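Serpin B3 (Homo sapiens, PDB 4ZK3) probably inhibits proteases as a serpin, and is the source of Pso p27, a compact aggregate-forming structure linked to psoriasis. Local coordinates at residues N161-G166 with A346-G351. Residues are numbered along the deposited sequence; the frame is centred on the assembly and turned at random.
Sequences NLIPEG and ATAVVG
Thr347 OG1 is gripped by two groups, Ser33 OG and His330 ND1, on one face of a strand whose other face receives Leu162 and Ile163. Strand 340-351 runs antiparallel to both neighbours, 174-185 and 325-336, in the position that the inserted reactive-centre loop takes in the main sheet of relaxed serpins. Strand 340-351 thus illustrates how an inserted strand divides its residues between two layers. Thr347 and Val349 turn away from segment 161-166 and meet helix 31-42; the polar cluster with Ser33 and His330 is consistent with the shutter region of the family. Ala346 and Ala348 point toward the loop that follows helix 140-153.

No hydrogen bond joins the two segments, and their meeting is apolar. Leu162 CB points toward the strand, and with CG anti to the backbone N (chi1 173°) the branch point is set beside the carbonyl carbon; from it the two methyls reach different partners. Leu162 CD2 bridges the two alanines, 3.9 Å from Ala346 CB and 3.7 Å from Ala348 CB. Leu162 CD1 comes to 3.5 Å from Ala346 O. That carbonyl belongs to a strand already bonded through its backbone to its neighbours, Ala346 with Lys331 and Thr347 with Asn178. The alanine methyls meet the branched loop side chains directly, with Leu162 CA 7.2 Å from Ala346 CA.

Ile163 approaches beside Leu162 on the same strand face. Asn148 OD1 accepts from Ile163 N and Arg144 NH1 donates to Ile163 O, so helix 140-153 ties down the backbone at Ile163, next to Leu162. Farther along, Ile168 and Thr172 continue the cover over Val350. Ala348 CB is the shared point of the contact: besides Leu162 CD2, it meets Ile163 CG1 at 3.7 Å and Ile163 CD1 at 3.8 Å.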
ATOM      1  N   ASN A 161       6.431  -2.841 -15.359  1.00 25.30           N
ATOM      2  CA  ASN A 161       5.882  -1.755 -16.160  1.00 25.15           C
ATOM      3  C   ASN A 161       5.169  -0.680 -15.276  1.00 26.01           C
ATOM      4  O   ASN A 161       4.109  -0.139 -15.610  1.00 24.09           O
ATOM      5  CB  ASN A 161       5.017  -2.297 -17.316  1.00 31.16           C
ATOM      6  CG  ASN A 161       4.777  -1.255 -18.421  1.00 42.19           C
ATOM      7  OD1 ASN A 161       3.649  -0.876 -18.715  1.00 50.75           O
ATOM      8  ND2 ASN A 161       5.845  -0.814 -19.054  1.00 46.24           N
ATOM      9  N   LEU A 162       5.768  -0.359 -14.141  1.00 22.58           N
ATOM     10  CA  LEU A 162       5.127   0.557 -13.201  1.00 23.60           C
ATOM     11  C   LEU A 162       4.645   1.825 -13.896  1.00 22.90           C
ATOM     12  O   LEU A 162       3.541   2.250 -13.669  1.00 22.49           O
ATOM     13  CB  LEU A 162       6.105   0.911 -12.054  1.00 22.58           C
ATOM     14  CG  LEU A 162       5.561   2.013 -11.105  1.00 23.51           C
ATOM     15  CD1 LEU A 162       4.282   1.578 -10.363  1.00 24.24           C
ATOM     16  CD2 LEU A 162       6.676   2.448 -10.167  1.00 22.69           C
ATOM     17  N   ILE A 163       5.512   2.387 -14.755  1.00 24.84           N
ATOM     18  CA  ILE A 163       5.254   3.630 -15.445  1.00 25.86           C
ATOM     19  C   ILE A 163       4.993   3.300 -16.951  1.00 27.95           C
ATOM     20  O   ILE A 163       5.933   2.984 -17.681  1.00 29.92           O
ATOM     21  CB  ILE A 163       6.416   4.613 -15.348  1.00 24.96           C
ATOM     22  CG1 ILE A 163       6.820   4.930 -13.875  1.00 26.49           C
ATOM     23  CG2 ILE A 163       6.015   5.918 -16.017  1.00 27.38           C
ATOM     24  CD1 ILE A 163       8.136   5.661 -13.814  1.00 25.60           C
ATOM     25  N   PRO A 164       3.722   3.333 -17.374  1.00 31.96           N
ATOM     26  CA  PRO A 164       3.414   3.046 -18.769  1.00 37.13           C
ATOM     27  C   PRO A 164       3.810   4.203 -19.701  1.00 34.44           C
ATOM     28  O   PRO A 164       4.167   5.296 -19.238  1.00 30.40           O
ATOM     29  CB  PRO A 164       1.890   2.823 -18.754  1.00 37.47           C
ATOM     30  CG  PRO A 164       1.576   2.418 -17.340  1.00 39.23           C
ATOM     31  CD  PRO A 164       2.482   3.357 -16.569  1.00 35.41           C
ATOM     32  N   GLU A 165       3.771   3.947 -21.005  1.00 33.04           N
ATOM     33  CA  GLU A 165       4.200   4.938 -21.989  1.00 32.84           C
ATOM     34  C   GLU A 165       3.230   6.050 -21.815  1.00 33.87           C
ATOM     35  O   GLU A 165       2.111   5.826 -21.377  1.00 35.58           O
ATOM     36  CB  GLU A 165       4.051   4.379 -23.400  1.00 39.51           C
ATOM     37  CG  GLU A 165       4.706   3.021 -23.586  1.00 43.66           C
ATOM     38  CD  GLU A 165       4.471   2.481 -24.966  1.00 48.77           C
ATOM     39  OE1 GLU A 165       3.793   1.424 -25.073  1.00 41.55           O
ATOM     40  OE2 GLU A 165       4.956   3.162 -25.919  1.00 45.61           O
ATOM     41  N   GLY A 166       3.632   7.254 -22.145  1.00 33.81           N
ATOM     42  CA  GLY A 166       2.759   8.381 -21.991  1.00 36.75           C
ATOM     43  C   GLY A 166       3.167   9.217 -20.811  1.00 35.45           C
ATOM     44  O   GLY A 166       2.897  10.394 -20.773  1.00 33.77           O
ATOM     45  N   ALA A 346       4.528  -0.445  -5.733  1.00 14.88           N
ATOM     46  CA  ALA A 346       5.426   0.625  -5.961  1.00 16.06           C
ATOM     47  C   ALA A 346       4.660   1.860  -6.372  1.00 16.24           C
ATOM     48  O   ALA A 346       3.561   1.754  -6.937  1.00 16.56           O
ATOM     49  CB  ALA A 346       6.492   0.248  -7.000  1.00 16.60           C
ATOM     50  N   THR A 347       5.247   3.023  -6.095  1.00 15.84           N
ATOM     51  CA  THR A 347       4.693   4.311  -6.440  1.00 16.62           C
ATOM     52  C   THR A 347       5.732   5.155  -7.146  1.00 18.96           C
ATOM     53  O   THR A 347       6.870   5.250  -6.701  1.00 17.96           O
ATOM     54  CB  THR A 347       4.239   5.035  -5.143  1.00 18.56           C
ATOM     55  OG1 THR A 347       3.391   4.172  -4.352  1.00 17.11           O
ATOM     56  CG2 THR A 347       3.568   6.330  -5.457  1.00 18.07           C
ATOM     57  N   ALA A 348       5.321   5.773  -8.255  1.00 18.50           N
ATOM     58  CA  ALA A 348       6.164   6.688  -9.017  1.00 19.64           C
ATOM     59  C   ALA A 348       5.536   8.074  -9.049  1.00 19.63           C
ATOM     60  O   ALA A 348       4.358   8.212  -9.320  1.00 18.49           O
ATOM     61  CB  ALA A 348       6.342   6.164 -10.458  1.00 22.27           C
ATOM     62  N   VAL A 349       6.337   9.091  -8.797  1.00 19.91           N
ATOM     63  CA  VAL A 349       5.934  10.473  -8.921  1.00 21.23           C
ATOM     64  C   VAL A 349       6.847  11.104  -9.985  1.00 23.82           C
ATOM     65  O   VAL A 349       8.104  11.038  -9.857  1.00 21.90           O
ATOM     66  CB  VAL A 349       6.164  11.195  -7.582  1.00 22.22           C
ATOM     67  CG1 VAL A 349       5.960  12.740  -7.708  1.00 24.58           C
ATOM     68  CG2 VAL A 349       5.284  10.545  -6.475  1.00 20.34           C
ATOM     69  N   VAL A 350       6.220  11.664 -11.030  1.00 24.36           N
ATOM     70  CA  VAL A 350       6.913  12.213 -12.216  1.00 26.91           C
ATOM     71  C   VAL A 350       6.754  13.721 -12.285  1.00 28.05           C
ATOM     72  O   VAL A 350       5.659  14.229 -12.120  1.00 27.09           O
ATOM     73  CB  VAL A 350       6.312  11.656 -13.510  1.00 28.75           C
ATOM     74  CG1 VAL A 350       7.069  12.163 -14.736  1.00 27.77           C
ATOM     75  CG2 VAL A 350       6.328  10.155 -13.497  1.00 26.95           C
ATOM     76  N   GLY A 351       7.856  14.429 -12.461  1.00 28.95           N
ATOM     77  CA  GLY A 351       7.857  15.887 -12.485  1.00 30.84           C
ATOM     78  C   GLY A 351       8.711  16.466 -13.603  1.00 30.72           C
ATOM     79  O   GLY A 351       9.595  15.791 -14.147  1.00 28.56           O
TER